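Local coordinates for protein bifunctional cytochrome P450/NADPH--P450 reductase (Deinococcus aerius, PDB 7F3H) that probably acts as a self-sufficient heme monooxygenase that draws electrons from NADPH through its own reductase to hydroxylate organic substrates, at residues L177-R182 and A213-L218; F161-R166 and E172-L177; Q34-I39 and Q55-N60. All coordinates share one frame; numbering follows the deposited sequence.

Contact 1 of 3, residues L177-R182 and A213-L218; sequences LQALAR and ASMNEL
OG of Ser-214, hydrogen-bonded back to the carbonyl oxygen of Asp-211 in its own helix, lies 3.9 Å from CB of Ala-179 at the exposed margin of an otherwise buried helix pair. The pair belongs to the F and G helices of the cytochrome P450 fold, here 175-190 and 199-227. Their local axes come within 9.5 Å and run closer to antiparallel than parallel, with 137° between their directions. No hydrogen bond joins the two segments; the union is apolar and is carried by Met-215. Its CG meets the small CB of Ala-179 at 4.0 Å, and the thioether then reaches on to the backbone of the other helix. A bend about the last torsion, with chi3 at -96°, brings CE to 3.6 Å from Ala-179 O. SD rests against the backbone N and CA of Leu-180, 3.5 Å from each. Met-262 of helix 254-285, the long distal helix of the P450 fold, touches both Met-215 and Leu-180, and the side chain of Leu-180 is about 12 Å from the heme. The Leu-180 and Met-215 side chains cross at about a right angle: with chi1 at -173°, CG of Leu-180 extends opposite its backbone N, and CD1 meets SD at 3.8 Å.

Contact 2 of 3, residues F161-R166 and E172-L177; sequences FDYRFR and ELHPFL
An aromatic cluster of Tyr-163, Phe-165, His-174 and Phe-176 closes the short loop ahead of helix 175-190, with the Phe-165 ring at its middle. That ring drives an edge into one face of the imidazole, a T-shaped pair with planes at 79°; CD1 of Phe-165 is 3.5 Å from CG of His-174. Against Phe-176 the arrangement is different. The two phenyl planes are only 14° apart but offset so far that little of one ring lies over the other, and they meet through CZ of Phe-165 and CD1 of Phe-176 at 3.4 Å. Leu-177 lies over one face of the Phe-165 ring in a CH-pi contact, its CG 4.2 Å from the ring centroid, while Tyr-163 lies toward the rim of the opposite face. In P450 terms this is the turn from the E helix, 144-161, to the F helix, whose N-cap is His-174. ND1 of His-174 accepts the backbone N-H of Phe-176 at 2.9 Å, the donor lying in the imidazole plane; this capping bond restrains the turn of the imidazole and leaves NE2 to act as a donor. From NE2 a weak, bent hydrogen bond of 3.3 Å runs to OH of Tyr-163. Phe-176 carries the cluster on toward the G helix, where its ring touches Met-215, Leu-218 and Val-219.

Contact 3 of 3, residues Q34-I39 and Q55-N60; sequences QLARQI and QAYDPN
Tyr-57 carries this contact alone on its side, meeting Ala-36 with a ring face and Ile-39 with its hydroxyl. The one hydrogen bond between the segments runs from OH of Tyr-57 to the backbone O of Ile-39, 2.7 Å long. The donor sits in the carbonyl plane at a C=O...donor angle of 134°, on a lone pair of the oxygen, and that oxygen also lies near the plane of the phenol ring, at its edge. The apolar part is a CH-pi contact: CB of Ala-36 stands over the centre of the ring, 3.4 Å from the centroid and 14° off its normal. A methyl is small enough to let the ring come down almost onto the helix, and CA of Ala-36 is itself 3.5 Å from CZ. Beside the bond, CB of Ile-39 packs on the phenol oxygen at 3.4 Å. Phe-44 and Ala-363 also touch the tyrosine, enclosing it further. The backbone contributes at both ends. Helix 28-38, the P450 A helix, finishes with i to i+3 bonds, among them Ile-39 N to Ala-36 O at 3.0 Å. Tyr-57 leaves strand 51-56 of the beta sheet with CG set between its backbone N and carbonyl carbon (chi1 49°), which directs the ring across to Ala-36. One residue on, Asp-58 is the N-cap of helix 59-65: OD2 takes a weak bond from Asn-60 N at 3.2 Å, and a hydrogen bond from Leu-61 N. The chemistry is that of a buried phenol donating a hydrogen bond to a carbonyl just past a helix end. The bond gives the buried hydroxyl a polar partner and, with the methyl on the face, restrains how the ring can turn.

From the N terminus, contact 3 comes first: it bridges the hairpin of strands 43-48 and 51-56, tying the end of helix 28-38 to the edge region of the sheet. Contact 2 follows, closing the loop between helix 144-161 and helix 175-190, with five residues between its segments. Contact 1 then spans thirty residues to set helix 175-190 against helix 199-227. The three lie in series; none nests or crosses. Contacts 1 and 2 share Leu-177 in sequence and both use helix 175-190, their centres about 10 Å apart. Contact 3 lies on the opposite side of the chain's centre, its own centre about 39 Å from that of contact 1.

Contact 1 of 3, residues L177-R182 and A213-L218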
loop_
_atom_site.group_PDB
_atom_site.type_symbol
_atom_site.label_atom_id
_atom_site.label_comp_id
_atom_site.label_asym_id
_atom_site.label_seq_id
_atom_site.Cartn_x
_atom_site.Cartn_y
_atom_site.Cartn_z
ATOM N N LEU A 177 4.726 -2.549 -18.015
ATOM C CA LEU A 177 4.783 -1.726 -16.807
ATOM C C LEU A 177 4.678 -0.239 -17.118
ATOM O O LEU A 177 4.141 0.525 -16.301
ATOM C CB LEU A 177 6.055 -2.039 -16.022
ATOM C CG LEU A 177 6.169 -3.522 -15.620
ATOM C CD1 LEU A 177 7.503 -3.798 -14.983
ATOM C CD2 LEU A 177 5.027 -3.939 -14.700
ATOM N N GLN A 178 5.151 0.194 -18.296
ATOM C CA GLN A 178 4.945 1.585 -18.689
ATOM C C GLN A 178 3.461 1.866 -18.921
ATOM O O GLN A 178 2.944 2.923 -18.518
ATOM C CB GLN A 178 5.756 1.911 -19.948
ATOM C CG GLN A 178 7.250 2.132 -19.695
ATOM C CD GLN A 178 8.091 2.094 -20.972
ATOM O OE1 GLN A 178 7.587 1.832 -22.067
ATOM N NE2 GLN A 178 9.383 2.349 -20.828
ATOM N N ALA A 179 2.756 0.906 -19.529
ATOM C CA ALA A 179 1.316 1.015 -19.700
ATOM C C ALA A 179 0.608 1.052 -18.342
ATOM O O ALA A 179 -0.294 1.876 -18.121
ATOM C CB ALA A 179 0.810 -0.150 -20.564
ATOM N N LEU A 180 1.002 0.161 -17.418
ATOM C CA LEU A 180 0.477 0.219 -16.045
ATOM C C LEU A 180 0.662 1.605 -15.432
ATOM O O LEU A 180 -0.280 2.181 -14.868
ATOM C CB LEU A 180 1.146 -0.832 -15.153
ATOM C CG LEU A 180 0.562 -0.966 -13.740
ATOM C CD1 LEU A 180 -0.911 -1.379 -13.829
ATOM C CD2 LEU A 180 1.341 -1.960 -12.921
ATOM N N ALA A 181 1.885 2.143 -15.515
ATOM C CA ALA A 181 2.168 3.442 -14.910
ATOM C C ALA A 181 1.289 4.539 -15.520
ATOM O O ALA A 181 0.645 5.311 -14.795
ATOM C CB ALA A 181 3.661 3.782 -15.054
ATOM N N ARG A 182 1.249 4.604 -16.853
ATOM C CA ARG A 182 0.421 5.581 -17.551
ATOM C C ARG A 182 -1.038 5.458 -17.137
ATOM O O ARG A 182 -1.693 6.465 -16.837
ATOM C CB ARG A 182 0.556 5.391 -19.064
ATOM C CG ARG A 182 1.891 5.780 -19.679
ATOM C CD ARG A 182 1.776 5.866 -21.229
ATOM N NE ARG A 182 1.433 4.575 -21.818
ATOM C CZ ARG A 182 2.345 3.668 -22.178
ATOM N NH1 ARG A 182 3.641 3.921 -22.018
ATOM N NH2 ARG A 182 1.975 2.505 -22.705
ATOM N N ALA A 213 -6.081 -2.238 -22.707
ATOM C CA ALA A 213 -6.208 -3.378 -23.616
ATOM C C ALA A 213 -4.881 -4.127 -23.756
ATOM O O ALA A 213 -4.848 -5.360 -23.762
ATOM C CB ALA A 213 -6.703 -2.907 -24.982
ATOM N N SER A 214 -3.787 -3.395 -23.928
ATOM C CA SER A 214 -2.480 -4.043 -24.076
ATOM C C SER A 214 -2.128 -4.865 -22.831
ATOM O O SER A 214 -1.581 -5.980 -22.930
ATOM C CB SER A 214 -1.412 -2.984 -24.358
ATOM O OG SER A 214 -1.164 -2.198 -23.192
ATOM N N MET A 215 -2.480 -4.345 -21.651
ATOM C CA MET A 215 -2.242 -5.097 -20.414
ATOM C C MET A 215 -3.107 -6.353 -20.346
ATOM O O MET A 215 -2.594 -7.458 -20.091
ATOM C CB MET A 215 -2.503 -4.206 -19.204
ATOM C CG MET A 215 -1.490 -3.100 -19.105
ATOM S SD MET A 215 -1.407 -2.387 -17.475
ATOM C CE MET A 215 -2.477 -0.972 -17.684
ATOM N N ASN A 216 -4.427 -6.190 -20.544
ATOM C CA ASN A 216 -5.337 -7.330 -20.579
ATOM C C ASN A 216 -4.841 -8.375 -21.562
ATOM O O ASN A 216 -4.858 -9.565 -21.259
ATOM C CB ASN A 216 -6.762 -6.895 -20.958
ATOM C CG ASN A 216 -7.387 -5.952 -19.931
ATOM O OD1 ASN A 216 -6.885 -5.843 -18.809
ATOM N ND2 ASN A 216 -8.487 -5.270 -20.303
ATOM N N GLU A 217 -4.390 -7.942 -22.747
ATOM C CA GLU A 217 -3.887 -8.857 -23.771
ATOM C C GLU A 217 -2.711 -9.685 -23.271
ATOM O O GLU A 217 -2.672 -10.904 -23.483
ATOM C CB GLU A 217 -3.506 -8.098 -25.044
ATOM C CG GLU A 217 -4.699 -7.824 -25.962
ATOM C CD GLU A 217 -5.243 -9.090 -26.638
ATOM O OE1 GLU A 217 -4.462 -9.755 -27.375
ATOM O OE2 GLU A 217 -6.450 -9.407 -26.421
ATOM N N LEU A 218 -1.685 -9.029 -22.719
ATOM C CA LEU A 218 -0.542 -9.792 -22.229
ATOM C C LEU A 218 -0.978 -10.815 -21.184
ATOM O O LEU A 218 -0.591 -11.998 -21.251
ATOM C CB LEU A 218 0.515 -8.854 -21.651
ATOM C CG LEU A 218 1.835 -9.444 -21.118
ATOM C CD1 LEU A 218 3.002 -8.441 -21.270
ATOM C CD2 LEU A 218 1.719 -9.957 -19.643
#

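Contact 2 of 3, residues F161-R166 and E172-L177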
loop_
_atom_site.group_PDB
_atom_site.type_symbol
_atom_site.label_atom_id
_atom_site.label_comp_id
_atom_site.label_asym_id
_atom_site.label_seq_id
_atom_site.Cartn_x
_atom_site.Cartn_y
_atom_site.Cartn_z
ATOM N N PHE A 161 2.216 -14.267 -11.577
ATOM C CA PHE A 161 1.957 -15.035 -12.787
ATOM C C PHE A 161 3.242 -15.464 -13.460
ATOM O O PHE A 161 3.294 -15.580 -14.685
ATOM C CB PHE A 161 1.045 -14.267 -13.778
ATOM C CG PHE A 161 1.557 -12.887 -14.237
ATOM C CD1 PHE A 161 1.550 -11.789 -13.371
ATOM C CD2 PHE A 161 1.925 -12.663 -15.574
ATOM C CE1 PHE A 161 1.973 -10.512 -13.797
ATOM C CE2 PHE A 161 2.343 -11.387 -16.012
ATOM C CZ PHE A 161 2.377 -10.317 -15.117
ATOM N N ASP A 162 4.266 -15.745 -12.656
ATOM C CA ASP A 162 5.523 -16.328 -13.103
ATOM C C ASP A 162 6.130 -15.569 -14.283
ATOM O O ASP A 162 6.776 -16.166 -15.157
ATOM C CB ASP A 162 5.331 -17.816 -13.443
ATOM C CG ASP A 162 6.647 -18.585 -13.516
ATOM O OD1 ASP A 162 7.557 -18.327 -12.698
ATOM O OD2 ASP A 162 6.772 -19.469 -14.384
ATOM N N TYR A 163 5.996 -14.248 -14.318
ATOM C CA TYR A 163 6.606 -13.518 -15.412
ATOM C C TYR A 163 7.666 -12.555 -14.869
ATOM O O TYR A 163 7.488 -11.908 -13.821
ATOM C CB TYR A 163 5.476 -12.921 -16.288
ATOM C CG TYR A 163 5.837 -12.072 -17.462
ATOM C CD1 TYR A 163 7.143 -11.939 -17.874
ATOM C CD2 TYR A 163 4.871 -11.921 -18.482
ATOM C CE1 TYR A 163 7.469 -11.287 -19.027
ATOM C CE2 TYR A 163 5.180 -11.329 -19.702
ATOM C CZ TYR A 163 6.490 -11.017 -19.961
ATOM O OH TYR A 163 6.864 -10.423 -21.150
ATOM N N ARG A 164 8.830 -12.591 -15.537
ATOM C CA ARG A 164 10.064 -11.906 -15.150
ATOM C C ARG A 164 10.249 -10.685 -16.035
ATOM O O ARG A 164 10.789 -10.795 -17.141
ATOM C CB ARG A 164 11.245 -12.862 -15.331
ATOM C CG ARG A 164 11.354 -13.947 -14.274
ATOM C CD ARG A 164 12.694 -14.693 -14.403
ATOM N NE ARG A 164 13.004 -15.544 -13.256
ATOM C CZ ARG A 164 12.354 -16.660 -12.924
ATOM N NH1 ARG A 164 11.326 -17.098 -13.646
ATOM N NH2 ARG A 164 12.724 -17.347 -11.851
ATOM N N PHE A 165 9.902 -9.508 -15.515
ATOM C CA PHE A 165 10.081 -8.249 -16.230
ATOM C C PHE A 165 11.506 -7.736 -16.188
ATOM O O PHE A 165 11.842 -6.812 -16.948
ATOM C CB PHE A 165 9.131 -7.198 -15.660
ATOM C CG PHE A 165 7.703 -7.435 -16.042
ATOM C CD1 PHE A 165 7.303 -7.290 -17.357
ATOM C CD2 PHE A 165 6.772 -7.830 -15.098
ATOM C CE1 PHE A 165 5.982 -7.514 -17.729
ATOM C CE2 PHE A 165 5.453 -8.056 -15.449
ATOM C CZ PHE A 165 5.055 -7.906 -16.773
ATOM N N ARG A 166 12.341 -8.316 -15.322
ATOM C CA ARG A 166 13.767 -7.999 -15.244
ATOM C C ARG A 166 14.016 -6.495 -15.207
ATOM O O ARG A 166 14.829 -5.955 -15.963
ATOM C CB ARG A 166 14.498 -8.641 -16.415
ATOM C CG ARG A 166 14.157 -10.129 -16.578
ATOM C CD ARG A 166 15.194 -10.846 -17.411
ATOM N NE ARG A 166 14.612 -12.075 -17.931
ATOM C CZ ARG A 166 14.834 -13.277 -17.427
ATOM N NH1 ARG A 166 15.666 -13.439 -16.394
ATOM N NH2 ARG A 166 14.231 -14.324 -17.976
ATOM N N GLU A 172 14.906 1.180 -18.701
ATOM C CA GLU A 172 13.660 1.604 -19.290
ATOM C C GLU A 172 12.725 0.484 -18.773
ATOM O O GLU A 172 13.116 -0.690 -18.805
ATOM C CB GLU A 172 13.624 1.524 -20.818
ATOM C CG GLU A 172 12.792 2.735 -21.425
ATOM C CD GLU A 172 12.193 2.526 -22.818
ATOM O OE1 GLU A 172 11.655 1.724 -23.487
ATOM O OE2 GLU A 172 13.223 2.830 -23.624
ATOM N N LEU A 173 11.521 0.782 -18.282
ATOM C CA LEU A 173 10.754 -0.402 -17.842
ATOM C C LEU A 173 10.164 -1.146 -19.044
ATOM O O LEU A 173 10.033 -0.582 -20.122
ATOM C CB LEU A 173 9.622 -0.046 -16.890
ATOM C CG LEU A 173 9.911 0.330 -15.452
ATOM C CD1 LEU A 173 8.634 0.856 -14.848
ATOM C CD2 LEU A 173 10.416 -0.880 -14.632
ATOM N N HIS A 174 9.824 -2.433 -18.855
ATOM C CA HIS A 174 9.072 -3.197 -19.856
ATOM C C HIS A 174 7.795 -2.454 -20.256
ATOM O O HIS A 174 7.147 -1.836 -19.396
ATOM C CB HIS A 174 8.698 -4.579 -19.301
ATOM C CG HIS A 174 8.074 -5.519 -20.288
ATOM N ND1 HIS A 174 6.833 -5.301 -20.857
ATOM C CD2 HIS A 174 8.478 -6.734 -20.730
ATOM C CE1 HIS A 174 6.517 -6.324 -21.633
ATOM N NE2 HIS A 174 7.497 -7.208 -21.567
ATOM N N PRO A 175 7.397 -2.497 -21.544
ATOM C CA PRO A 175 6.168 -1.796 -21.982
ATOM C C PRO A 175 4.936 -2.079 -21.146
ATOM O O PRO A 175 4.153 -1.154 -20.900
ATOM C CB PRO A 175 5.988 -2.318 -23.416
ATOM C CG PRO A 175 7.379 -2.479 -23.900
ATOM C CD PRO A 175 8.124 -3.067 -22.693
ATOM N N PHE A 176 4.716 -3.338 -20.743
ATOM C CA PHE A 176 3.575 -3.659 -19.877
ATOM C C PHE A 176 3.559 -2.774 -18.627
ATOM O O PHE A 176 2.513 -2.231 -18.259
ATOM C CB PHE A 176 3.586 -5.150 -19.522
ATOM C CG PHE A 176 2.481 -5.579 -18.560
ATOM C CD1 PHE A 176 2.671 -5.522 -17.175
ATOM C CD2 PHE A 176 1.275 -6.081 -19.034
ATOM C CE1 PHE A 176 1.676 -5.928 -16.304
ATOM C CE2 PHE A 176 0.275 -6.485 -18.147
ATOM C CZ PHE A 176 0.483 -6.409 -16.791
ATOM N N LEU A 177 4.726 -2.549 -18.015
ATOM C CA LEU A 177 4.783 -1.726 -16.807
ATOM C C LEU A 177 4.678 -0.239 -17.118
ATOM O O LEU A 177 4.141 0.525 -16.301
ATOM C CB LEU A 177 6.055 -2.039 -16.022
ATOM C CG LEU A 177 6.169 -3.522 -15.620
ATOM C CD1 LEU A 177 7.503 -3.798 -14.983
ATOM C CD2 LEU A 177 5.027 -3.939 -14.700
#

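Contact 3 of 3, residues Q34-I39 and Q55-N60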
loop_
_atom_site.group_PDB
_atom_site.type_symbol
_atom_site.label_atom_id
_atom_site.label_comp_id
_atom_site.label_asym_id
_atom_site.label_seq_id
_atom_site.Cartn_x
_atom_site.Cartn_y
_atom_site.Cartn_z
ATOM N N GLN A 34 -3.454 18.525 9.299
ATOM C CA GLN A 34 -3.323 19.775 10.065
ATOM C C GLN A 34 -4.681 20.225 10.611
ATOM O O GLN A 34 -4.813 20.545 11.809
ATOM C CB GLN A 34 -2.717 20.890 9.208
ATOM C CG GLN A 34 -1.203 20.855 9.014
ATOM C CD GLN A 34 -0.374 20.603 10.290
ATOM O OE1 GLN A 34 0.595 19.837 10.262
ATOM N NE2 GLN A 34 -0.733 21.261 11.391
ATOM N N LEU A 35 -5.714 20.254 9.746
ATOM C CA LEU A 35 -7.063 20.491 10.265
ATOM C C LEU A 35 -7.383 19.600 11.449
ATOM O O LEU A 35 -7.867 20.089 12.476
ATOM C CB LEU A 35 -8.175 20.298 9.248
ATOM C CG LEU A 35 -8.549 21.435 8.353
ATOM C CD1 LEU A 35 -9.634 20.924 7.384
ATOM C CD2 LEU A 35 -9.098 22.487 9.329
ATOM N N ALA A 36 -7.173 18.288 11.307
ATOM C CA ALA A 36 -7.536 17.370 12.380
ATOM C C ALA A 36 -6.865 17.795 13.677
ATOM O O ALA A 36 -7.479 17.753 14.752
ATOM C CB ALA A 36 -7.150 15.945 12.011
ATOM N N ARG A 37 -5.633 18.305 13.574
ATOM C CA ARG A 37 -4.935 18.739 14.783
ATOM C C ARG A 37 -5.569 19.983 15.383
ATOM O O ARG A 37 -5.431 20.207 16.589
ATOM C CB ARG A 37 -3.475 19.057 14.458
ATOM C CG ARG A 37 -2.576 17.868 14.435
ATOM C CD ARG A 37 -2.389 17.285 15.835
ATOM N NE ARG A 37 -1.166 16.490 15.883
ATOM C CZ ARG A 37 -1.131 15.168 15.747
ATOM N NH1 ARG A 37 -2.261 14.496 15.538
ATOM N NH2 ARG A 37 0.036 14.527 15.799
ATOM N N GLN A 38 -6.341 20.736 14.590
ATOM C CA GLN A 38 -7.080 21.863 15.169
ATOM C C GLN A 38 -8.393 21.413 15.784
ATOM O O GLN A 38 -8.901 22.084 16.687
ATOM C CB GLN A 38 -7.435 22.942 14.135
ATOM C CG GLN A 38 -6.350 23.407 13.201
ATOM C CD GLN A 38 -5.169 23.913 13.943
ATOM O OE1 GLN A 38 -5.307 24.692 14.889
ATOM N NE2 GLN A 38 -3.983 23.461 13.545
ATOM N N ILE A 39 -8.962 20.300 15.331
ATOM C CA ILE A 39 -10.321 19.959 15.751
ATOM C C ILE A 39 -10.318 18.743 16.677
ATOM O O ILE A 39 -10.222 17.595 16.214
ATOM C CB ILE A 39 -11.203 19.738 14.507
ATOM C CG1 ILE A 39 -11.032 20.924 13.533
ATOM C CG2 ILE A 39 -12.681 19.524 14.874
ATOM C CD1 ILE A 39 -11.946 20.911 12.339
ATOM N N GLN A 55 -14.141 13.616 7.429
ATOM C CA GLN A 55 -12.884 13.005 7.868
ATOM C C GLN A 55 -12.967 12.571 9.335
ATOM O O GLN A 55 -13.364 13.368 10.197
ATOM C CB GLN A 55 -11.715 13.980 7.680
ATOM C CG GLN A 55 -11.417 14.342 6.217
ATOM C CD GLN A 55 -10.651 13.266 5.488
ATOM O OE1 GLN A 55 -10.102 12.343 6.096
ATOM N NE2 GLN A 55 -10.578 13.393 4.180
ATOM N N ALA A 56 -12.590 11.311 9.618
ATOM C CA ALA A 56 -12.665 10.767 10.973
ATOM C C ALA A 56 -11.332 10.214 11.440
ATOM O O ALA A 56 -10.683 9.460 10.713
ATOM C CB ALA A 56 -13.681 9.660 11.066
ATOM N N TYR A 57 -10.983 10.515 12.700
ATOM C CA TYR A 57 -9.693 10.160 13.288
ATOM C C TYR A 57 -9.733 9.905 14.805
ATOM O O TYR A 57 -8.733 9.451 15.371
ATOM C CB TYR A 57 -8.664 11.244 12.906
ATOM C CG TYR A 57 -9.140 12.660 13.160
ATOM C CD1 TYR A 57 -9.947 13.306 12.214
ATOM C CD2 TYR A 57 -8.762 13.368 14.300
ATOM C CE1 TYR A 57 -10.415 14.574 12.425
ATOM C CE2 TYR A 57 -9.217 14.662 14.506
ATOM C CZ TYR A 57 -10.047 15.250 13.567
ATOM O OH TYR A 57 -10.501 16.531 13.744
ATOM N N ASP A 58 -10.851 10.220 15.475
ATOM C CA ASP A 58 -11.029 9.832 16.885
ATOM C C ASP A 58 -11.072 8.309 16.996
ATOM O O ASP A 58 -11.879 7.669 16.294
ATOM C CB ASP A 58 -12.324 10.408 17.462
ATOM C CG ASP A 58 -12.498 10.091 18.951
ATOM O OD1 ASP A 58 -11.863 10.780 19.758
ATOM O OD2 ASP A 58 -13.276 9.195 19.328
ATOM N N PRO A 59 -10.257 7.694 17.865
ATOM C CA PRO A 59 -10.228 6.217 17.914
ATOM C C PRO A 59 -11.579 5.580 18.225
ATOM O O PRO A 59 -11.933 4.575 17.598
ATOM C CB PRO A 59 -9.181 5.915 19.001
ATOM C CG PRO A 59 -8.313 7.162 19.073
ATOM C CD PRO A 59 -9.267 8.308 18.771
ATOM N N ASN A 60 -12.402 6.171 19.091
ATOM C CA ASN A 60 -13.669 5.494 19.372
ATOM C C ASN A 60 -14.659 5.643 18.214
ATOM O O ASN A 60 -15.380 4.677 17.866
ATOM C CB ASN A 60 -14.268 6.043 20.653
ATOM C CG ASN A 60 -13.399 5.795 21.854
ATOM O OD1 ASN A 60 -12.848 4.697 22.042
ATOM N ND2 ASN A 60 -13.258 6.823 22.685
#